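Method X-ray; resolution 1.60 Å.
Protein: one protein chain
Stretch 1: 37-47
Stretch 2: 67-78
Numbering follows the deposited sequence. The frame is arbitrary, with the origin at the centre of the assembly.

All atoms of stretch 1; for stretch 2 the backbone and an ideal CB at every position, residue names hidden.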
ATOM      1  N   ASP A  37       2.603   5.170  12.670  1.00 11.50           N
ATOM      2  CA  ASP A  37       2.104   3.864  12.346  1.00 10.70           C
ATOM      3  C   ASP A  37       2.040   3.811  10.843  1.00  9.50           C
ATOM      4  O   ASP A  37       1.140   4.423  10.220  1.00  9.54           O
ATOM      5  CB  ASP A  37       0.751   3.634  13.033  1.00 11.48           C
ATOM      6  CG  ASP A  37       0.208   2.217  12.842  1.00 13.83           C
ATOM      7  OD1 ASP A  37      -0.689   1.829  13.626  1.00 20.45           O
ATOM      8  OD2 ASP A  37       0.676   1.482  11.935  1.00 15.09           O
ATOM      9  N   ALA A  38       2.986   3.097  10.227  1.00  9.57           N
ATOM     10  CA  ALA A  38       2.983   2.903   8.746  1.00  8.98           C
ATOM     11  C   ALA A  38       1.649   2.365   8.165  1.00  9.63           C
ATOM     12  O   ALA A  38       1.343   2.611   7.011  1.00 11.24           O
ATOM     13  CB  ALA A  38       4.130   1.945   8.314  1.00 11.51           C
ATOM     14  N   ARG A  39       0.896   1.582   8.930  1.00  8.97           N
ATOM     15  CA  ARG A  39      -0.309   0.955   8.393  1.00  9.48           C
ATOM     16  C   ARG A  39      -1.301   2.017   7.947  1.00  9.85           C
ATOM     17  O   ARG A  39      -2.051   1.790   6.987  1.00 10.85           O
ATOM     18  CB  ARG A  39      -0.997   0.048   9.409  1.00  9.97           C
ATOM     19  CG  ARG A  39      -0.125  -1.121   9.842  1.00 10.21           C
ATOM     20  CD  ARG A  39      -0.783  -1.960  10.929  1.00 12.52           C
ATOM     21  NE  ARG A  39      -0.986  -1.129  12.123  1.00 14.26           N
ATOM     22  CZ  ARG A  39      -1.681  -1.505  13.194  1.00 15.20           C
ATOM     23  NH1 ARG A  39      -2.232  -2.737  13.248  1.00 17.45           N
ATOM     24  NH2 ARG A  39      -1.784  -0.675  14.238  1.00 14.06           N
ATOM     25  N   GLY A  40      -1.377   3.132   8.663  1.00  8.87           N
ATOM     26  CA  GLY A  40      -2.377   4.154   8.291  1.00  9.03           C
ATOM     27  C   GLY A  40      -2.140   4.707   6.887  1.00  7.68           C
ATOM     28  O   GLY A  40      -3.101   4.942   6.104  1.00  8.08           O
ATOM     29  N   TYR A  41      -0.869   4.978   6.580  1.00  8.29           N
ATOM     30  CA  TYR A  41      -0.482   5.485   5.251  1.00  8.13           C
ATOM     31  C   TYR A  41      -0.753   4.445   4.189  1.00  7.40           C
ATOM     32  O   TYR A  41      -1.401   4.770   3.179  1.00  9.28           O
ATOM     33  CB  TYR A  41       0.998   5.883   5.279  1.00  9.96           C
ATOM     34  CG  TYR A  41       1.260   6.953   6.281  1.00  8.09           C
ATOM     35  CD1 TYR A  41       1.807   6.614   7.525  1.00  8.96           C
ATOM     36  CD2 TYR A  41       0.890   8.274   6.040  1.00  6.37           C
ATOM     37  CE1 TYR A  41       2.019   7.535   8.499  1.00 11.75           C
ATOM     38  CE2 TYR A  41       1.186   9.282   7.031  1.00  8.93           C
ATOM     39  CZ  TYR A  41       1.707   8.880   8.280  1.00  8.51           C
ATOM     40  OH  TYR A  41       1.976   9.722   9.346  1.00  9.76           O
ATOM     41  N   SER A  42      -0.279   3.220   4.405  1.00  7.56           N
ATOM     42  CA  SER A  42      -0.494   2.156   3.434  1.00  5.50           C
ATOM     43  C   SER A  42      -1.993   1.969   3.238  1.00  6.36           C
ATOM     44  O   SER A  42      -2.451   1.784   2.103  1.00  5.80           O
ATOM     45  CB  SER A  42       0.173   0.854   3.883  1.00  5.90           C
ATOM     46  OG  SER A  42      -0.254  -0.218   3.045  1.00 11.07           O
ATOM     47  N   ASN A  43      -2.766   1.995   4.351  1.00  6.81           N
ATOM     48  CA  ASN A  43      -4.193   1.743   4.272  1.00  9.06           C
ATOM     49  C   ASN A  43      -4.882   2.891   3.532  1.00  7.57           C
ATOM     50  O   ASN A  43      -5.689   2.654   2.612  1.00  7.39           O
ATOM     51  CB  ASN A  43      -4.821   1.561   5.663  1.00  7.70           C
ATOM     52  CG  ASN A  43      -4.469   0.216   6.337  1.00 11.36           C
ATOM     53  OD1 ASN A  43      -3.988  -0.762   5.730  1.00 10.78           O
ATOM     54  ND2 ASN A  43      -4.767   0.172   7.631  1.00 10.17           N
ATOM     55  N   ARG A  44      -4.526   4.152   3.851  1.00  6.70           N
ATOM     56  CA  ARG A  44      -5.147   5.210   3.090  1.00  6.53           C
ATOM     57  C   ARG A  44      -4.772   5.095   1.613  1.00  5.97           C
ATOM     58  O   ARG A  44      -5.659   5.298   0.743  1.00  7.75           O
ATOM     59  CB  ARG A  44      -4.664   6.565   3.632  1.00  7.67           C
ATOM     60  CG  ARG A  44      -5.460   7.696   3.041  1.00  6.25           C
ATOM     61  CD  ARG A  44      -5.269   9.085   3.720  1.00 10.84           C
ATOM     62  NE  ARG A  44      -3.910   9.556   3.643  1.00  7.38           N
ATOM     63  CZ  ARG A  44      -3.468  10.624   4.283  1.00  8.62           C
ATOM     64  NH1 ARG A  44      -4.286  11.332   5.111  1.00  7.97           N
ATOM     65  NH2 ARG A  44      -2.199  10.951   4.136  1.00 11.25           N
ATOM     66  N   ALA A  45      -3.493   4.751   1.303  1.00  7.50           N
ATOM     67  CA  ALA A  45      -3.118   4.512  -0.103  1.00  7.66           C
ATOM     68  C   ALA A  45      -4.044   3.498  -0.774  1.00  7.24           C
ATOM     69  O   ALA A  45      -4.380   3.601  -1.975  1.00  7.20           O
ATOM     70  CB  ALA A  45      -1.688   4.035  -0.222  1.00  8.63           C
ATOM     71  N   ALA A  46      -4.385   2.463  -0.054  1.00  7.37           N
ATOM     72  CA  ALA A  46      -5.209   1.391  -0.675  1.00  7.66           C
ATOM     73  C   ALA A  46      -6.528   1.978  -1.118  1.00  8.40           C
ATOM     74  O   ALA A  46      -7.069   1.629  -2.204  1.00 10.33           O
ATOM     75  CB  ALA A  46      -5.420   0.228   0.324  1.00  8.60           C
ATOM     76  N   ALA A  47      -7.085   2.826  -0.264  1.00  6.54           N
ATOM     77  CA  ALA A  47      -8.373   3.418  -0.592  1.00  6.96           C
ATOM     78  C   ALA A  47      -8.292   4.489  -1.701  1.00  5.29           C
ATOM     79  O   ALA A  47      -9.162   4.587  -2.599  1.00  5.77           O
ATOM     80  CB  ALA A  47      -9.057   3.957   0.696  1.00  5.38           C
ATOM     81  N   UNK A  67       8.117   5.106   7.521  1.00 13.28           N
ATOM     82  CA  UNK A  67       7.756   4.783   8.898  1.00 14.14           C
ATOM     83  C   UNK A  67       8.156   3.345   9.260  1.00 15.84           C
ATOM     84  O   UNK A  67       8.576   3.097  10.377  1.00 15.07           O
ATOM     85  CB  UNK A  67       6.253   4.979   9.106  1.00 14.14           C
ATOM     86  N   UNK A  68       7.982   2.398   8.335  1.00 17.32           N
ATOM     87  CA  UNK A  68       8.348   0.970   8.566  1.00 17.23           C
ATOM     88  C   UNK A  68       9.007   0.371   7.330  1.00 17.35           C
ATOM     89  O   UNK A  68       8.325  -0.088   6.407  1.00 18.08           O
ATOM     90  CB  UNK A  68       7.114   0.146   8.938  1.00 17.23           C
ATOM     91  N   UNK A  69      10.334   0.302   7.305  1.00 17.23           N
ATOM     92  CA  UNK A  69      10.940  -0.267   6.110  1.00 16.91           C
ATOM     93  C   UNK A  69      10.695  -1.771   5.919  1.00 16.24           C
ATOM     94  O   UNK A  69      10.953  -2.281   4.860  1.00 15.98           O
ATOM     95  CB  UNK A  69      12.447  -0.007   6.148  1.00 16.91           C
ATOM     96  N   UNK A  70      10.223  -2.478   6.946  1.00 16.65           N
ATOM     97  CA  UNK A  70       9.916  -3.899   6.789  1.00 16.19           C
ATOM     98  C   UNK A  70       8.478  -4.200   6.383  1.00 16.44           C
ATOM     99  O   UNK A  70       8.073  -5.365   6.259  1.00 17.16           O
ATOM    100  CB  UNK A  70      10.221  -4.627   8.100  1.00 16.19           C
ATOM    101  N   UNK A  71       7.733  -3.128   6.146  1.00 15.14           N
ATOM    102  CA  UNK A  71       6.349  -3.242   5.736  1.00 14.55           C
ATOM    103  C   UNK A  71       6.290  -3.548   4.221  1.00 14.34           C
ATOM    104  O   UNK A  71       6.152  -2.634   3.367  1.00 14.15           O
ATOM    105  CB  UNK A  71       5.583  -1.961   6.072  1.00 14.55           C
ATOM    106  N   UNK A  72       6.369  -4.846   3.897  1.00 13.15           N
ATOM    107  CA  UNK A  72       6.446  -5.290   2.505  1.00 12.71           C
ATOM    108  C   UNK A  72       5.235  -4.782   1.658  1.00 12.03           C
ATOM    109  O   UNK A  72       5.349  -4.483   0.460  1.00 12.78           O
ATOM    110  CB  UNK A  72       6.512  -6.818   2.463  1.00 12.71           C
ATOM    111  N   UNK A  73       4.049  -4.750   2.283  1.00 11.74           N
ATOM    112  CA  UNK A  73       2.805  -4.402   1.561  1.00 10.78           C
ATOM    113  C   UNK A  73       2.905  -3.035   0.949  1.00 10.29           C
ATOM    114  O   UNK A  73       2.392  -2.789  -0.134  1.00  9.60           O
ATOM    115  CB  UNK A  73       1.593  -4.458   2.493  1.00 10.78           C
ATOM    116  N   UNK A  74       3.566  -2.119   1.654  1.00  9.66           N
ATOM    117  CA  UNK A  74       3.707  -0.735   1.150  1.00  8.91           C
ATOM    118  C   UNK A  74       4.484  -0.723  -0.169  1.00  8.64           C
ATOM    119  O   UNK A  74       4.171   0.028  -1.078  1.00  9.37           O
ATOM    120  CB  UNK A  74       4.413   0.147   2.182  1.00  8.91           C
ATOM    121  N   UNK A  75       5.499  -1.563  -0.249  1.00  7.45           N
ATOM    122  CA  UNK A  75       6.280  -1.643  -1.485  1.00  7.21           C
ATOM    123  C   UNK A  75       5.451  -2.224  -2.626  1.00  7.80           C
ATOM    124  O   UNK A  75       5.460  -1.637  -3.780  1.00  6.54           O
ATOM    125  CB  UNK A  75       7.536  -2.490  -1.267  1.00  7.21           C
ATOM    126  N   UNK A  76       4.689  -3.290  -2.329  1.00  7.94           N
ATOM    127  CA  UNK A  76       3.903  -3.898  -3.361  1.00  8.08           C
ATOM    128  C   UNK A  76       2.803  -2.926  -3.830  1.00  6.66           C
ATOM    129  O   UNK A  76       2.584  -2.668  -5.047  1.00  6.72           O
ATOM    130  CB  UNK A  76       3.302  -5.213  -2.860  1.00  8.08           C
ATOM    131  N   UNK A  77       2.177  -2.270  -2.849  1.00  6.04           N
ATOM    132  CA  UNK A  77       1.174  -1.253  -3.187  1.00  6.40           C
ATOM    133  C   UNK A  77       1.702  -0.126  -4.061  1.00  7.09           C
ATOM    134  O   UNK A  77       1.047   0.347  -5.029  1.00  9.09           O
ATOM    135  CB  UNK A  77       0.600  -0.654  -1.901  1.00  6.40           C
ATOM    136  N   UNK A  78       2.834   0.431  -3.661  1.00  6.58           N
ATOM    137  CA  UNK A  78       3.456   1.481  -4.458  1.00  6.23           C
ATOM    138  C   UNK A  78       3.738   1.062  -5.911  1.00  6.36           C
ATOM    139  O   UNK A  78       3.483   1.843  -6.831  1.00  7.51           O
ATOM    140  CB  UNK A  78       4.762   1.915  -3.790  1.00  6.23           C
TER

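Position 67 points its CA-to-CB bond toward stretch 1. The ideal CB lies 3.8 Å from Ala 38 CB. An aliphatic chain, or a long one with a polar end, would suit. The residue is Lys 67. Its CG packs 3.9 Å from Tyr 41 CE1, and its NZ bonds to a residue bordering one of the stretches.

Position 68 also points toward stretch 1, with its ideal CB 3.5 Å from Ala 38 CB. Phi/psi of -139/99 is extended, and a type I turn runs from here to 71. Asp, Asn, Ser or Thr is common at such a turn start. The residue is Asp 68. Its OD2 accepts from the backbone N of residue 70, with 2.9 Å between Asp 68 OD2 and Asn 70 N.

Position 69 points away, with phi -69. Many residues would fit, proline among them. It is Pro 69.

Position 70 is out of reach. Small polar residues suit this turn position. It is Asn 70.

Position 71 points toward stretch 1. Its ideal CB is 4.7 Å from Ala 38 CB, and space remains between it and Ser 42. Leu, Met or an aromatic could reach across. It is Phe 71. Its CD2 meets Ala 38 CB at 3.6 Å, and its CE2 comes within 3.2 Å of Ser 42 CB. Ala 38 O lies at the ring edge, 3.5 Å from Phe 71 CE2.

Position 72 is out of reach and unrestricted by stretch 1. It is Val 72.

Position 73 points toward stretch 1, its ideal CB 4.7 Å from Ser 42 OG. Polar or long flexible chains could fit. Arg 73 touches only lightly, its CG 4.2 Å from Ser 42 OG. Its guanidinium bonds elsewhere in the structure.

Position 74 points sideways, its ideal CB 4.6 Å from Ser 42 CB. A small residue would suit. It is Ala 74.

Positions 75 and 76 are out of reach and little constrained by stretch 1. They are Tyr 75, whose OH donates to Pro 69 O at 2.6 Å, and Ile 76.

Position 77 points toward stretch 1, its ideal CB 5.0 Å from Ser 42 OG. That hydroxyl invites a long polar chain; Lys, Gln or Arg could reach. Arg 77 NE donates to Ser 42 OG at 3.1 Å. A water links Arg 77 NH1, Ser 42 OG and Asn 43 OD1. Ala 46 CB covers one guanidinium face, 3.1 Å from Arg 77 NH2.

Position 78 points sideways into space free of stretch 1. Many residues would fit. Lys 78 extends away.

Stretch 2 67-78: KDPNFVRAYIRK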
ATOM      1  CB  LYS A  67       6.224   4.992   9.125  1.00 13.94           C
ATOM      2  CG  LYS A  67       5.707   6.405   8.979  1.00 15.08           C
ATOM      3  CD  LYS A  67       6.452   7.412   9.764  1.00 16.12           C
ATOM      4  CE  LYS A  67       5.918   8.777   9.414  1.00 11.59           C
ATOM      5  NZ  LYS A  67       6.662   9.859  10.097  1.00 14.28           N
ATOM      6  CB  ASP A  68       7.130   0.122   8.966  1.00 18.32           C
ATOM      7  CG  ASP A  68       7.518  -1.335   9.324  1.00 18.26           C
ATOM      8  OD1 ASP A  68       6.584  -2.139   9.559  1.00 22.90           O
ATOM      9  OD2 ASP A  68       8.736  -1.676   9.358  1.00 18.12           O
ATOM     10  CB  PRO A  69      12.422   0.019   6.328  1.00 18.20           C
ATOM     11  CG  PRO A  69      12.581   0.282   7.769  1.00 18.08           C
ATOM     12  CD  PRO A  69      11.325   0.970   8.158  1.00 17.37           C
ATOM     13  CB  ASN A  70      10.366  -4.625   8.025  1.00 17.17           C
ATOM     14  CG  ASN A  70      11.830  -4.362   8.277  1.00 19.45           C
ATOM     15  OD1 ASN A  70      12.631  -4.453   7.334  1.00 19.87           O
ATOM     16  ND2 ASN A  70      12.183  -3.955   9.494  1.00 23.24           N
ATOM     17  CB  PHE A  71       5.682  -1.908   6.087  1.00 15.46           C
ATOM     18  CG  PHE A  71       4.197  -1.899   6.005  1.00 15.39           C
ATOM     19  CD1 PHE A  71       3.435  -3.087   6.000  1.00 17.98           C
ATOM     20  CD2 PHE A  71       3.552  -0.683   5.950  1.00 17.02           C
ATOM     21  CE1 PHE A  71       2.037  -3.007   5.903  1.00 18.90           C
ATOM     22  CE2 PHE A  71       2.169  -0.605   5.888  1.00 19.20           C
ATOM     23  CZ  PHE A  71       1.414  -1.766   5.859  1.00 16.14           C
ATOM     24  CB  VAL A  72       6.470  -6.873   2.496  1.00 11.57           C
ATOM     25  CG1 VAL A  72       6.380  -7.432   1.084  1.00 12.02           C
ATOM     26  CG2 VAL A  72       7.656  -7.466   3.290  1.00 12.09           C
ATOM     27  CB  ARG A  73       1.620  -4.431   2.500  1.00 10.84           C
ATOM     28  CG  ARG A  73       0.318  -4.183   1.725  1.00 16.25           C
ATOM     29  CD  ARG A  73      -0.535  -5.468   1.860  1.00 24.26           C
ATOM     30  NE  ARG A  73      -1.204  -5.558   3.139  1.00 28.47           N
ATOM     31  CZ  ARG A  73      -1.802  -6.662   3.637  1.00 29.52           C
ATOM     32  NH1 ARG A  73      -1.781  -7.811   2.984  1.00 28.82           N
ATOM     33  NH2 ARG A  73      -2.422  -6.615   4.815  1.00 28.28           N
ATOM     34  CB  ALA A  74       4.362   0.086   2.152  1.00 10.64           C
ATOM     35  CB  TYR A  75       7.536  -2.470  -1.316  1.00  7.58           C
ATOM     36  CG  TYR A  75       8.545  -2.012  -0.282  1.00  9.54           C
ATOM     37  CD1 TYR A  75       9.569  -1.104  -0.600  1.00 14.29           C
ATOM     38  CD2 TYR A  75       8.503  -2.508   1.023  1.00 11.08           C
ATOM     39  CE1 TYR A  75      10.507  -0.715   0.382  1.00 16.69           C
ATOM     40  CE2 TYR A  75       9.392  -2.068   1.994  1.00 13.57           C
ATOM     41  CZ  TYR A  75      10.409  -1.225   1.676  1.00 15.49           C
ATOM     42  OH  TYR A  75      11.321  -0.917   2.683  1.00 17.12           O
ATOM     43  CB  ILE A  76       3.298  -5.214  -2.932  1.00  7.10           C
ATOM     44  CG1 ILE A  76       4.422  -6.201  -2.663  1.00  7.52           C
ATOM     45  CG2 ILE A  76       2.324  -5.698  -4.052  1.00  9.67           C
ATOM     46  CD1 ILE A  76       3.972  -7.458  -1.980  1.00 10.14           C
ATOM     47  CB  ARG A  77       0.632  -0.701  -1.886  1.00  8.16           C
ATOM     48  CG  ARG A  77      -0.678  -0.174  -2.126  1.00 10.75           C
ATOM     49  CD  ARG A  77      -1.400   0.385  -0.885  1.00 10.66           C
ATOM     50  NE  ARG A  77      -1.598  -0.554   0.233  1.00  9.23           N
ATOM     51  CZ  ARG A  77      -2.523  -1.516   0.222  1.00  9.81           C
ATOM     52  NH1 ARG A  77      -2.708  -2.340   1.278  1.00  9.42           N
ATOM     53  NH2 ARG A  77      -3.283  -1.634  -0.859  1.00 13.61           N
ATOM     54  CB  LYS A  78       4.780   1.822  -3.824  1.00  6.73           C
ATOM     55  CG  LYS A  78       5.564   2.905  -4.564  1.00  5.48           C
ATOM     56  CD  LYS A  78       6.864   3.192  -3.784  1.00  9.00           C
ATOM     57  CE  LYS A  78       7.814   4.040  -4.604  1.00  7.66           C
ATOM     58  NZ  LYS A  78       9.072   4.421  -3.852  1.00  6.95           N
TER
HETATM   59  O   HOH W   1      -2.044  -1.784   4.152  1.00 13.62           O
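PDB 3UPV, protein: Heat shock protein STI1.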